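Long-range contacts in diaminopimelate decarboxylase (Methanocaldococcus jannaschii, PDB 1TUF), which catalyses the decarboxylation of meso-diaminopimelate to L-lysine, using pyridoxal 5'-phosphate as cofactor: residues Val34-Gln39 with Val404-Lys409; Glu49-Trp54 with Lys265-Ala270; Phe231-Lys236 with Lys279-Met284. One frame throughout, in Å; residues are numbered along the deposited sequence.

Interaction 1: Val34-Gln39 with Val404-Lys409; sequences VMSEEQ and VLTSKK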
ATOM      1  N   VAL A  34     -14.421  10.101  -7.433  1.00 36.18           N
ATOM      2  CA  VAL A  34     -15.304  10.529  -8.518  1.00 37.14           C
ATOM      3  C   VAL A  34     -14.565  10.367  -9.836  1.00 36.40           C
ATOM      4  O   VAL A  34     -13.571  11.045 -10.074  1.00 36.74           O
ATOM      5  CB  VAL A  34     -15.719  12.003  -8.376  1.00 37.98           C
ATOM      6  CG1 VAL A  34     -16.521  12.432  -9.606  1.00 38.50           C
ATOM      7  CG2 VAL A  34     -16.550  12.186  -7.106  1.00 35.98           C
ATOM      8  N   MET A  35     -15.049   9.458 -10.676  1.00 36.03           N
ATOM      9  CA  MET A  35     -14.441   9.206 -11.977  1.00 36.37           C
ATOM     10  C   MET A  35     -15.295   9.843 -13.068  1.00 36.68           C
ATOM     11  O   MET A  35     -16.515   9.691 -13.063  1.00 37.67           O
ATOM     12  CB  MET A  35     -14.338   7.703 -12.236  1.00 35.84           C
ATOM     13  CG  MET A  35     -13.428   6.955 -11.288  1.00 33.19           C
ATOM     14  SD  MET A  35     -11.700   7.426 -11.423  1.00 36.59           S
ATOM     15  CE  MET A  35     -11.165   6.452 -12.859  1.00 33.49           C
ATOM     16  N   SER A  36     -14.645  10.544 -13.998  1.00 35.87           N
ATOM     17  CA  SER A  36     -15.314  11.222 -15.111  1.00 36.14           C
ATOM     18  C   SER A  36     -15.339  10.371 -16.375  1.00 35.76           C
ATOM     19  O   SER A  36     -14.309  10.150 -17.006  1.00 34.85           O
ATOM     20  CB  SER A  36     -14.600  12.542 -15.428  1.00 37.55           C
ATOM     21  OG  SER A  36     -15.187  13.191 -16.546  1.00 39.54           O
ATOM     22  N   GLU A  37     -16.517   9.902 -16.754  1.00 36.85           N
ATOM     23  CA  GLU A  37     -16.637   9.080 -17.947  1.00 38.48           C
ATOM     24  C   GLU A  37     -16.085   9.822 -19.174  1.00 39.55           C
ATOM     25  O   GLU A  37     -15.281   9.275 -19.937  1.00 37.86           O
ATOM     26  CB  GLU A  37     -18.103   8.696 -18.148  1.00 38.01           C
ATOM     27  CG  GLU A  37     -18.362   7.837 -19.362  1.00 43.29           C
ATOM     28  CD  GLU A  37     -19.758   7.259 -19.358  1.00 46.73           C
ATOM     29  OE1 GLU A  37     -20.024   6.351 -18.545  1.00 49.29           O
ATOM     30  OE2 GLU A  37     -20.600   7.721 -20.161  1.00 50.72           O
ATOM     31  N   GLU A  38     -16.512  11.071 -19.351  1.00 41.20           N
ATOM     32  CA  GLU A  38     -16.055  11.892 -20.472  1.00 42.49           C
ATOM     33  C   GLU A  38     -14.543  12.062 -20.508  1.00 41.37           C
ATOM     34  O   GLU A  38     -13.923  11.913 -21.566  1.00 42.94           O
ATOM     35  CB  GLU A  38     -16.727  13.274 -20.437  1.00 45.44           C
ATOM     36  CG  GLU A  38     -18.114  13.276 -21.050  1.00 50.56           C
ATOM     37  CD  GLU A  38     -18.076  12.884 -22.519  1.00 54.52           C
ATOM     38  OE1 GLU A  38     -19.102  12.383 -23.029  1.00 54.33           O
ATOM     39  OE2 GLU A  38     -17.014  13.081 -23.163  1.00 57.36           O
ATOM     40  N   GLN A  39     -13.936  12.377 -19.367  1.00 37.75           N
ATOM     41  CA  GLN A  39     -12.489  12.544 -19.362  1.00 36.36           C
ATOM     42  C   GLN A  39     -11.810  11.294 -19.899  1.00 34.75           C
ATOM     43  O   GLN A  39     -10.816  11.383 -20.613  1.00 33.83           O
ATOM     44  CB  GLN A  39     -11.962  12.854 -17.962  1.00 36.23           C
ATOM     45  CG  GLN A  39     -10.455  13.092 -17.940  1.00 34.79           C
ATOM     46  CD  GLN A  39     -10.041  14.298 -18.776  1.00 38.27           C
ATOM     47  OE1 GLN A  39     -10.397  15.441 -18.468  1.00 35.99           O
ATOM     48  NE2 GLN A  39      -9.285  14.045 -19.848  1.00 37.20           N
ATOM     49  N   VAL A 404     -17.988   6.821  -7.561  1.00 33.83           N
ATOM     50  CA  VAL A 404     -19.093   7.186  -8.442  1.00 32.34           C
ATOM     51  C   VAL A 404     -18.540   7.576  -9.816  1.00 32.53           C
ATOM     52  O   VAL A 404     -17.401   8.042  -9.936  1.00 33.15           O
ATOM     53  CB  VAL A 404     -19.945   8.363  -7.854  1.00 30.66           C
ATOM     54  CG1 VAL A 404     -20.562   7.939  -6.530  1.00 29.15           C
ATOM     55  CG2 VAL A 404     -19.101   9.626  -7.681  1.00 25.43           C
ATOM     56  N   LEU A 405     -19.340   7.341 -10.851  1.00 32.59           N
ATOM     57  CA  LEU A 405     -18.971   7.673 -12.223  1.00 31.74           C
ATOM     58  C   LEU A 405     -19.909   8.767 -12.701  1.00 33.36           C
ATOM     59  O   LEU A 405     -21.131   8.588 -12.689  1.00 32.85           O
ATOM     60  CB  LEU A 405     -19.133   6.460 -13.143  1.00 32.27           C
ATOM     61  CG  LEU A 405     -18.799   6.686 -14.626  1.00 31.84           C
ATOM     62  CD1 LEU A 405     -17.298   6.884 -14.765  1.00 30.00           C
ATOM     63  CD2 LEU A 405     -19.247   5.502 -15.475  1.00 30.69           C
ATOM     64  N   THR A 406     -19.346   9.902 -13.103  1.00 34.26           N
ATOM     65  CA  THR A 406     -20.156  11.001 -13.613  1.00 35.48           C
ATOM     66  C   THR A 406     -20.165  10.926 -15.146  1.00 37.30           C
ATOM     67  O   THR A 406     -19.111  10.984 -15.775  1.00 40.46           O
ATOM     68  CB  THR A 406     -19.606  12.402 -13.155  1.00 34.12           C
ATOM     69  OG1 THR A 406     -18.221  12.529 -13.504  1.00 33.89           O
ATOM     70  CG2 THR A 406     -19.762  12.585 -11.648  1.00 32.80           C
ATOM     71  N   SER A 407     -21.348  10.762 -15.735  1.00 38.67           N
ATOM     72  CA  SER A 407     -21.497  10.707 -17.192  1.00 40.67           C
ATOM     73  C   SER A 407     -22.705  11.541 -17.599  1.00 42.36           C
ATOM     74  O   SER A 407     -23.440  12.037 -16.743  1.00 42.58           O
ATOM     75  CB  SER A 407     -21.701   9.265 -17.673  1.00 40.10           C
ATOM     76  OG  SER A 407     -22.943   8.743 -17.234  1.00 38.57           O
ATOM     77  N   LYS A 408     -22.917  11.697 -18.901  1.00 44.32           N
ATOM     78  CA  LYS A 408     -24.057  12.476 -19.371  1.00 45.86           C
ATOM     79  C   LYS A 408     -25.324  11.736 -18.953  1.00 46.07           C
ATOM     80  O   LYS A 408     -26.399  12.330 -18.832  1.00 46.08           O
ATOM     81  CB  LYS A 408     -24.021  12.639 -20.898  1.00 48.71           C
ATOM     82  CG  LYS A 408     -22.726  13.224 -21.466  1.00 52.33           C
ATOM     83  CD  LYS A 408     -22.380  14.612 -20.903  1.00 56.72           C
ATOM     84  CE  LYS A 408     -23.254  15.753 -21.472  1.00 59.50           C
ATOM     85  NZ  LYS A 408     -24.702  15.728 -21.074  1.00 60.39           N
ATOM     86  N   LYS A 409     -25.186  10.434 -18.717  1.00 45.78           N
ATOM     87  CA  LYS A 409     -26.320   9.612 -18.306  1.00 46.47           C
ATOM     88  C   LYS A 409     -26.707   9.921 -16.862  1.00 45.77           C
ATOM     89  O   LYS A 409     -27.844   9.690 -16.444  1.00 45.44           O
ATOM     90  CB  LYS A 409     -25.976   8.123 -18.439  1.00 47.30           C
ATOM     91  CG  LYS A 409     -26.763   7.365 -19.510  1.00 49.93           C
ATOM     92  CD  LYS A 409     -26.252   7.637 -20.924  1.00 50.06           C
ATOM     93  CE  LYS A 409     -26.816   6.620 -21.945  1.00 50.43           C
ATOM     94  NZ  LYS A 409     -28.295   6.705 -22.170  1.00 48.54           N
TER
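M35 joins the two parallel strands through both of its backbone polar groups. Its N donates to V404 O (2.8 Å) and its O accepts from T406 N (2.8 Å), so the residue reaches past both ends of L405, its partner in register. T406 O then receives E37 N at 3.0 Å; this N-H belongs to the first turn of helix 37-51, which extends the ladder beyond the strand. On the face carrying V34, V404 and T406, branched side chains suited to a sheet meet through V34 CG2 and V404 CG2 (3.7 Å), and V34 CG1 crosses T406 CG2 at about a right angle. The other face brings M35 CB to L405 CD1 at 4.0 Å.

With CG anti to its backbone N (chi1 180°) and an extended chain, E37 brings its carboxylate against S407 CB, with E37 OE2 3.1 Å away, while E37 OE1 reaches L405 CD2 at 3.3 Å. E37 OE1, in this buried spot, takes a hydrogen bond with NE2 of H432 of the second subunit. S36 suits the strand-to-helix junction as an N-cap: its OG accepts Q39 N at 3.2 Å. Farther out, D17 OD2 holds both S36 OG and T406 OG1, tying the two hydroxyls to one carboxylate, while L24 of helix 21-28 covers V34 and T406.

Strand 32-36 also pairs antiparallel with strand 300-311. A strand from early in the chain is thereby built into a mixed sheet made largely of later ones, as in the beta domain of fold-type III pyridoxal enzymes, and it runs directly into helix 37-51.

Interaction 2: Glu49-Trp54 with Lys265-Ala270; sequences EAFKRW and KDLADA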
ATOM      1  N   GLU A  49      -6.750   9.530 -32.209  1.00 51.28           N
ATOM      2  CA  GLU A  49      -6.603  10.612 -33.167  1.00 54.84           C
ATOM      3  C   GLU A  49      -5.138  10.895 -33.475  1.00 55.17           C
ATOM      4  O   GLU A  49      -4.796  11.293 -34.589  1.00 56.44           O
ATOM      5  CB  GLU A  49      -7.265  11.879 -32.614  1.00 56.69           C
ATOM      6  CG  GLU A  49      -7.426  13.006 -33.617  1.00 62.22           C
ATOM      7  CD  GLU A  49      -8.275  12.600 -34.815  1.00 66.41           C
ATOM      8  OE1 GLU A  49      -9.404  12.086 -34.606  1.00 66.43           O
ATOM      9  OE2 GLU A  49      -7.813  12.795 -35.964  1.00 68.54           O
ATOM     10  N   ALA A  50      -4.270  10.682 -32.491  1.00 54.49           N
ATOM     11  CA  ALA A  50      -2.852  10.951 -32.676  1.00 53.88           C
ATOM     12  C   ALA A  50      -2.082   9.812 -33.325  1.00 53.93           C
ATOM     13  O   ALA A  50      -0.979  10.012 -33.831  1.00 54.01           O
ATOM     14  CB  ALA A  50      -2.216  11.310 -31.348  1.00 54.07           C
ATOM     15  N   PHE A  51      -2.661   8.621 -33.323  1.00 53.41           N
ATOM     16  CA  PHE A  51      -1.984   7.480 -33.908  1.00 53.41           C
ATOM     17  C   PHE A  51      -2.643   6.940 -35.172  1.00 55.85           C
ATOM     18  O   PHE A  51      -2.117   6.013 -35.799  1.00 55.03           O
ATOM     19  CB  PHE A  51      -1.871   6.367 -32.865  1.00 52.42           C
ATOM     20  CG  PHE A  51      -0.699   6.519 -31.938  1.00 49.78           C
ATOM     21  CD1 PHE A  51       0.520   5.924 -32.245  1.00 48.52           C
ATOM     22  CD2 PHE A  51      -0.809   7.262 -30.765  1.00 48.53           C
ATOM     23  CE1 PHE A  51       1.616   6.060 -31.401  1.00 47.49           C
ATOM     24  CE2 PHE A  51       0.281   7.406 -29.910  1.00 47.97           C
ATOM     25  CZ  PHE A  51       1.497   6.803 -30.229  1.00 47.48           C
ATOM     26  N   LYS A  52      -3.790   7.508 -35.545  1.00 57.93           N
ATOM     27  CA  LYS A  52      -4.499   7.056 -36.744  1.00 60.57           C
ATOM     28  C   LYS A  52      -3.580   7.080 -37.951  1.00 60.29           C
ATOM     29  O   LYS A  52      -3.828   6.416 -38.958  1.00 59.89           O
ATOM     30  CB  LYS A  52      -5.725   7.930 -37.022  1.00 63.33           C
ATOM     31  CG  LYS A  52      -6.997   7.463 -36.314  1.00 66.95           C
ATOM     32  CD  LYS A  52      -8.176   8.395 -36.613  1.00 69.41           C
ATOM     33  CE  LYS A  52      -9.430   7.970 -35.861  1.00 70.56           C
ATOM     34  NZ  LYS A  52     -10.541   8.945 -36.041  1.00 72.16           N
ATOM     35  N   ARG A  53      -2.510   7.851 -37.832  1.00 59.22           N
ATOM     36  CA  ARG A  53      -1.535   7.977 -38.892  1.00 59.06           C
ATOM     37  C   ARG A  53      -0.852   6.642 -39.194  1.00 58.16           C
ATOM     38  O   ARG A  53      -0.383   6.414 -40.312  1.00 58.27           O
ATOM     39  CB  ARG A  53      -0.495   9.024 -38.495  1.00 59.59           C
ATOM     40  CG  ARG A  53       0.607   9.224 -39.509  1.00 60.25           C
ATOM     41  CD  ARG A  53       1.663  10.168 -38.970  1.00 61.28           C
ATOM     42  NE  ARG A  53       2.904  10.062 -39.727  1.00 60.52           N
ATOM     43  CZ  ARG A  53       4.062  10.582 -39.339  1.00 60.24           C
ATOM     44  NH1 ARG A  53       4.138  11.250 -38.196  1.00 59.41           N
ATOM     45  NH2 ARG A  53       5.145  10.424 -40.091  1.00 61.61           N
ATOM     46  N   TRP A  54      -0.814   5.753 -38.207  1.00 56.40           N
ATOM     47  CA  TRP A  54      -0.161   4.460 -38.382  1.00 55.40           C
ATOM     48  C   TRP A  54      -0.919   3.483 -39.287  1.00 58.10           C
ATOM     49  O   TRP A  54      -0.306   2.647 -39.954  1.00 56.73           O
ATOM     50  CB  TRP A  54       0.096   3.816 -37.013  1.00 48.97           C
ATOM     51  CG  TRP A  54       0.871   2.544 -37.101  1.00 42.37           C
ATOM     52  CD1 TRP A  54       0.390   1.283 -36.947  1.00 40.09           C
ATOM     53  CD2 TRP A  54       2.261   2.411 -37.412  1.00 40.14           C
ATOM     54  NE1 TRP A  54       1.395   0.362 -37.140  1.00 39.18           N
ATOM     55  CE2 TRP A  54       2.555   1.030 -37.429  1.00 39.74           C
ATOM     56  CE3 TRP A  54       3.289   3.323 -37.678  1.00 39.49           C
ATOM     57  CZ2 TRP A  54       3.836   0.537 -37.701  1.00 39.99           C
ATOM     58  CZ3 TRP A  54       4.560   2.836 -37.948  1.00 38.65           C
ATOM     59  CH2 TRP A  54       4.823   1.451 -37.957  1.00 39.56           C
ATOM     60  N   LYS A 265      -0.010  13.273 -28.940  1.00 54.43           N
ATOM     61  CA  LYS A 265       0.401  13.690 -30.277  1.00 56.51           C
ATOM     62  C   LYS A 265       1.926  13.678 -30.376  1.00 56.21           C
ATOM     63  O   LYS A 265       2.497  13.037 -31.257  1.00 56.87           O
ATOM     64  CB  LYS A 265      -0.135  15.096 -30.572  1.00 59.26           C
ATOM     65  CG  LYS A 265       0.166  15.637 -31.967  1.00 62.57           C
ATOM     66  CD  LYS A 265      -0.477  14.795 -33.067  1.00 65.37           C
ATOM     67  CE  LYS A 265      -0.286  15.450 -34.433  1.00 67.19           C
ATOM     68  NZ  LYS A 265       1.153  15.774 -34.708  1.00 67.11           N
ATOM     69  N   ASP A 266       2.582  14.384 -29.462  1.00 55.23           N
ATOM     70  CA  ASP A 266       4.036  14.440 -29.456  1.00 54.32           C
ATOM     71  C   ASP A 266       4.634  13.032 -29.406  1.00 53.23           C
ATOM     72  O   ASP A 266       5.625  12.744 -30.077  1.00 54.60           O
ATOM     73  CB  ASP A 266       4.528  15.254 -28.255  1.00 54.41           C
ATOM     74  CG  ASP A 266       3.890  16.630 -28.177  1.00 56.31           C
ATOM     75  OD1 ASP A 266       4.026  17.412 -29.141  1.00 58.51           O
ATOM     76  OD2 ASP A 266       3.251  16.937 -27.146  1.00 56.47           O
ATOM     77  N   LEU A 267       4.024  12.154 -28.614  1.00 51.72           N
ATOM     78  CA  LEU A 267       4.508  10.781 -28.467  1.00 49.73           C
ATOM     79  C   LEU A 267       4.295   9.998 -29.758  1.00 49.00           C
ATOM     80  O   LEU A 267       5.122   9.164 -30.142  1.00 48.04           O
ATOM     81  CB  LEU A 267       3.781  10.103 -27.292  1.00 48.66           C
ATOM     82  CG  LEU A 267       4.194   8.719 -26.770  1.00 48.90           C
ATOM     83  CD1 LEU A 267       3.634   7.633 -27.654  1.00 50.39           C
ATOM     84  CD2 LEU A 267       5.702   8.618 -26.675  1.00 47.01           C
ATOM     85  N   ALA A 268       3.183  10.274 -30.432  1.00 48.55           N
ATOM     86  CA  ALA A 268       2.868   9.594 -31.684  1.00 49.10           C
ATOM     87  C   ALA A 268       3.889   9.945 -32.763  1.00 48.34           C
ATOM     88  O   ALA A 268       4.453   9.063 -33.414  1.00 46.86           O
ATOM     89  CB  ALA A 268       1.473   9.977 -32.144  1.00 49.56           C
ATOM     90  N   ASP A 269       4.127  11.237 -32.947  1.00 46.76           N
ATOM     91  CA  ASP A 269       5.078  11.678 -33.948  1.00 48.21           C
ATOM     92  C   ASP A 269       6.443  11.071 -33.696  1.00 47.81           C
ATOM     93  O   ASP A 269       7.076  10.548 -34.615  1.00 47.29           O
ATOM     94  CB  ASP A 269       5.179  13.200 -33.954  1.00 49.77           C
ATOM     95  CG  ASP A 269       3.856  13.858 -34.242  1.00 50.95           C
ATOM     96  OD1 ASP A 269       3.091  13.308 -35.064  1.00 53.06           O
ATOM     97  OD2 ASP A 269       3.575  14.925 -33.656  1.00 54.07           O
ATOM     98  N   ALA A 270       6.892  11.127 -32.445  1.00 48.19           N
ATOM     99  CA  ALA A 270       8.194  10.574 -32.087  1.00 47.62           C
ATOM    100  C   ALA A 270       8.317   9.097 -32.434  1.00 46.54           C
ATOM    101  O   ALA A 270       9.298   8.675 -33.046  1.00 46.95           O
ATOM    102  CB  ALA A 270       8.458  10.778 -30.605  1.00 50.12           C
TER
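In the helical layer that wraps the pyridoxal-binding TIM barrel, A50 and F51, near the C-terminal end of helix 37-51, press against A268 of helix 264-276. Small side chains allow the close approach: A50 CB lies 3.7 Å from K265 CA and 4.0 Å from A268 CB. The methyl of A268 sits over the centre of the F51 ring, a CH-pi contact with CB 3.6 Å from the centroid and 13° off the ring normal. L267 CD1 meets the same ring at its edge, in plane, 3.4 Å from F51 CZ. A large flat residue serves well here, because F51 also stacks with the ring of F62 and touches L287 and L289 of the barrel strand 286-289.

Charges border the apolar part. R53, its chain extended from CG to NE, brings NH1 to D269 OD1 at 3.9 Å, a long salt bridge; closer partners of its guanidinium are E57 and N273. K265 NZ grips D269 OD2 on the syn lone pair at 2.8 Å, one helical turn back along the same helix.

The carboxylate of D269 thus stands between two cations, which would be expected to favour its ionised form, while dispersion and CH-pi contacts carry the buried part.

Interaction 3: Phe231-Lys236 with Lys279-Met284; sequences FVVELK and KDKVEM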
ATOM      1  N   PHE A 231      16.490  -4.239 -33.018  1.00 41.56           N
ATOM      2  CA  PHE A 231      16.461  -5.668 -32.715  1.00 41.05           C
ATOM      3  C   PHE A 231      15.589  -6.423 -33.726  1.00 41.59           C
ATOM      4  O   PHE A 231      15.855  -7.586 -34.054  1.00 41.30           O
ATOM      5  CB  PHE A 231      15.936  -5.890 -31.289  1.00 39.27           C
ATOM      6  CG  PHE A 231      15.950  -7.328 -30.852  1.00 35.82           C
ATOM      7  CD1 PHE A 231      17.150  -8.023 -30.733  1.00 33.06           C
ATOM      8  CD2 PHE A 231      14.759  -7.990 -30.565  1.00 34.69           C
ATOM      9  CE1 PHE A 231      17.164  -9.356 -30.337  1.00 33.17           C
ATOM     10  CE2 PHE A 231      14.762  -9.323 -30.166  1.00 34.13           C
ATOM     11  CZ  PHE A 231      15.966 -10.008 -30.053  1.00 33.36           C
ATOM     12  N   VAL A 232      14.554  -5.750 -34.223  1.00 42.34           N
ATOM     13  CA  VAL A 232      13.652  -6.346 -35.198  1.00 43.47           C
ATOM     14  C   VAL A 232      14.382  -6.634 -36.505  1.00 44.38           C
ATOM     15  O   VAL A 232      14.134  -7.670 -37.139  1.00 44.39           O
ATOM     16  CB  VAL A 232      12.446  -5.423 -35.496  1.00 44.18           C
ATOM     17  CG1 VAL A 232      11.514  -6.089 -36.513  1.00 42.36           C
ATOM     18  CG2 VAL A 232      11.696  -5.121 -34.206  1.00 42.24           C
ATOM     19  N   VAL A 233      15.271  -5.724 -36.917  1.00 44.76           N
ATOM     20  CA  VAL A 233      16.029  -5.936 -38.156  1.00 45.36           C
ATOM     21  C   VAL A 233      17.000  -7.076 -37.902  1.00 45.99           C
ATOM     22  O   VAL A 233      17.218  -7.928 -38.765  1.00 46.07           O
ATOM     23  CB  VAL A 233      16.828  -4.668 -38.629  1.00 43.73           C
ATOM     24  CG1 VAL A 233      15.931  -3.437 -38.609  1.00 44.40           C
ATOM     25  CG2 VAL A 233      18.059  -4.449 -37.779  1.00 45.50           C
ATOM     26  N   GLU A 234      17.559  -7.102 -36.696  1.00 46.79           N
ATOM     27  CA  GLU A 234      18.492  -8.152 -36.320  1.00 48.51           C
ATOM     28  C   GLU A 234      17.776  -9.503 -36.388  1.00 49.05           C
ATOM     29  O   GLU A 234      18.390 -10.526 -36.699  1.00 48.95           O
ATOM     30  CB  GLU A 234      19.026  -7.889 -34.910  1.00 49.71           C
ATOM     31  CG  GLU A 234      19.958  -8.958 -34.380  1.00 51.43           C
ATOM     32  CD  GLU A 234      20.528  -8.597 -33.020  1.00 54.73           C
ATOM     33  OE1 GLU A 234      21.270  -9.425 -32.442  1.00 56.15           O
ATOM     34  OE2 GLU A 234      20.236  -7.482 -32.531  1.00 55.22           O
ATOM     35  N   LEU A 235      16.474  -9.505 -36.102  1.00 49.12           N
ATOM     36  CA  LEU A 235      15.684 -10.735 -36.164  1.00 49.25           C
ATOM     37  C   LEU A 235      15.447 -11.110 -37.624  1.00 48.97           C
ATOM     38  O   LEU A 235      15.540 -12.276 -38.001  1.00 47.09           O
ATOM     39  CB  LEU A 235      14.330 -10.548 -35.473  1.00 48.67           C
ATOM     40  CG  LEU A 235      14.330 -10.410 -33.953  1.00 49.22           C
ATOM     41  CD1 LEU A 235      12.924 -10.080 -33.473  1.00 48.94           C
ATOM     42  CD2 LEU A 235      14.825 -11.700 -33.324  1.00 48.25           C
ATOM     43  N   LYS A 236      15.128 -10.107 -38.439  1.00 50.16           N
ATOM     44  CA  LYS A 236      14.878 -10.316 -39.860  1.00 52.03           C
ATOM     45  C   LYS A 236      16.106 -10.956 -40.486  1.00 53.04           C
ATOM     46  O   LYS A 236      15.991 -11.902 -41.261  1.00 52.98           O
ATOM     47  CB  LYS A 236      14.578  -8.984 -40.554  1.00 52.32           C
ATOM     48  CG  LYS A 236      13.448  -9.054 -41.581  1.00 53.65           C
ATOM     49  CD  LYS A 236      13.741 -10.047 -42.696  1.00 55.15           C
ATOM     50  CE  LYS A 236      12.532 -10.236 -43.606  1.00 56.21           C
ATOM     51  NZ  LYS A 236      11.985  -8.929 -44.086  1.00 59.19           N
ATOM     52  N   LYS A 279      11.055   1.337 -42.534  1.00 59.76           N
ATOM     53  CA  LYS A 279      10.081   0.916 -43.531  1.00 62.51           C
ATOM     54  C   LYS A 279      10.702  -0.021 -44.562  1.00 64.08           C
ATOM     55  O   LYS A 279      10.017  -0.839 -45.171  1.00 63.95           O
ATOM     56  CB  LYS A 279       9.495   2.147 -44.233  1.00 61.95           C
ATOM     57  CG  LYS A 279       8.351   1.842 -45.182  1.00 63.01           C
ATOM     58  CD  LYS A 279       7.743   3.120 -45.732  1.00 62.58           C
ATOM     59  CE  LYS A 279       6.581   2.814 -46.667  1.00 63.33           C
ATOM     60  NZ  LYS A 279       5.976   4.057 -47.235  1.00 63.28           N
ATOM     61  N   ASP A 280      12.011   0.089 -44.742  1.00 66.29           N
ATOM     62  CA  ASP A 280      12.714  -0.733 -45.718  1.00 68.76           C
ATOM     63  C   ASP A 280      13.227  -2.066 -45.204  1.00 68.42           C
ATOM     64  O   ASP A 280      12.897  -3.117 -45.754  1.00 69.08           O
ATOM     65  CB  ASP A 280      13.886   0.058 -46.296  1.00 72.15           C
ATOM     66  CG  ASP A 280      14.546   0.955 -45.263  1.00 74.61           C
ATOM     67  OD1 ASP A 280      15.124   0.430 -44.280  1.00 75.22           O
ATOM     68  OD2 ASP A 280      14.475   2.193 -45.438  1.00 76.55           O
ATOM     69  N   LYS A 281      14.048  -2.010 -44.160  1.00 67.28           N
ATOM     70  CA  LYS A 281      14.647  -3.201 -43.572  1.00 64.63           C
ATOM     71  C   LYS A 281      13.633  -4.286 -43.206  1.00 61.83           C
ATOM     72  O   LYS A 281      13.840  -5.465 -43.518  1.00 59.89           O
ATOM     73  CB  LYS A 281      15.458  -2.809 -42.334  1.00 67.13           C
ATOM     74  CG  LYS A 281      16.487  -1.711 -42.579  1.00 69.52           C
ATOM     75  CD  LYS A 281      17.902  -2.148 -42.197  1.00 71.05           C
ATOM     76  CE  LYS A 281      18.471  -3.168 -43.183  1.00 72.65           C
ATOM     77  NZ  LYS A 281      17.695  -4.439 -43.239  1.00 73.17           N
ATOM     78  N   VAL A 282      12.543  -3.893 -42.548  1.00 58.90           N
ATOM     79  CA  VAL A 282      11.510  -4.848 -42.134  1.00 56.36           C
ATOM     80  C   VAL A 282      10.082  -4.369 -42.387  1.00 55.09           C
ATOM     81  O   VAL A 282       9.814  -3.170 -42.439  1.00 54.81           O
ATOM     82  CB  VAL A 282      11.623  -5.199 -40.620  1.00 55.02           C
ATOM     83  CG1 VAL A 282      12.972  -5.833 -40.322  1.00 53.16           C
ATOM     84  CG2 VAL A 282      11.424  -3.954 -39.776  1.00 52.61           C
ATOM     85  N   GLU A 283       9.175  -5.327 -42.543  1.00 54.66           N
ATOM     86  CA  GLU A 283       7.763  -5.043 -42.777  1.00 53.29           C
ATOM     87  C   GLU A 283       7.190  -4.292 -41.577  1.00 52.19           C
ATOM     88  O   GLU A 283       7.419  -4.689 -40.437  1.00 53.22           O
ATOM     89  CB  GLU A 283       7.001  -6.353 -42.947  1.00 54.35           C
ATOM     90  CG  GLU A 283       5.541  -6.178 -43.291  1.00 56.92           C
ATOM     91  CD  GLU A 283       4.778  -7.486 -43.234  1.00 59.23           C
ATOM     92  OE1 GLU A 283       5.387  -8.538 -43.540  1.00 59.57           O
ATOM     93  OE2 GLU A 283       3.572  -7.460 -42.892  1.00 59.22           O
ATOM     94  N   MET A 284       6.452  -3.215 -41.827  1.00 49.26           N
ATOM     95  CA  MET A 284       5.865  -2.448 -40.735  1.00 47.43           C
ATOM     96  C   MET A 284       4.789  -3.257 -40.022  1.00 47.78           C
ATOM     97  O   MET A 284       3.713  -3.494 -40.566  1.00 50.08           O
ATOM     98  CB  MET A 284       5.271  -1.146 -41.257  1.00 45.88           C
ATOM     99  CG  MET A 284       6.315  -0.174 -41.747  1.00 44.51           C
ATOM    100  SD  MET A 284       7.427   0.331 -40.417  1.00 41.04           S
ATOM    101  CE  MET A 284       8.725  -0.879 -40.594  1.00 40.43           C
TER
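V282 stands with CG1 anti to its own carbonyl carbon (chi1 -61°), which directs that methyl into the surface of helix 218-236 and turns CG2 toward V232. V232 answers with CG1 anti to its backbone N (chi1 -179°), so that its CG1 and V282 CG2 meet at 3.9 Å. V282 CG1 settles among V232, V233 and K236, residues that adjoin one another on the helix surface. V282 CG1 lies 3.7 Å from V233 CA and 3.5 Å from K236 CG. The aliphatic chain of K236 slides past V282 in the opposite direction, serving as a hydrophobic flank; its ammonium group continues to the margin, where NZ is 4.0 Å from K281 O, too far to count as a hydrogen bond.

V233 CG1 completes the contact at 3.8 Å from K281 CB. Lysines suit the border of the contact because their methylenes can pack while the charged ends can reach toward solvent, and valine suits the middle, where a compact branched group fills the dip between helix side chains. Within the loop, D280 OD1 accepts K281 N at 2.7 Å, a bent bond (137°) met on the anti side and somewhat out of the carboxylate plane, which would restrain the backbone just ahead of V282. Beyond it, K60 NZ bonds M284 O and pairs with E283 OE2, while I242 packs on V232.

No hydrogen bond or salt bridge crosses the contact. It joins the last turns of a barrel helix to the loop entering strand 286-289, at the end of the TIM barrel where strands begin, the side remote from the active-site ends of the strands.

How the interactions relate
Interactions 1 and 2 share helix 37-51: interaction 1 sets its first turn against the beta-domain sheet, and interaction 2 packs its far end on the barrel, with centres 26 Å apart. Interactions 2 and 3 touch directly, W54 CH2 lying 3.8 Å from M284 SD, and their segments alternate along the chain, both being nested inside the loop closed by interaction 1. Interaction 3 lies on the opposite side of the chain's centre from interaction 1, 43 Å between centres. The side chain of F51 is about 7 Å from that of P291, a cofactor-binding residue, and M35 is about 10 Å from Y387, measured between side chains; interaction 3 is remote from these sites.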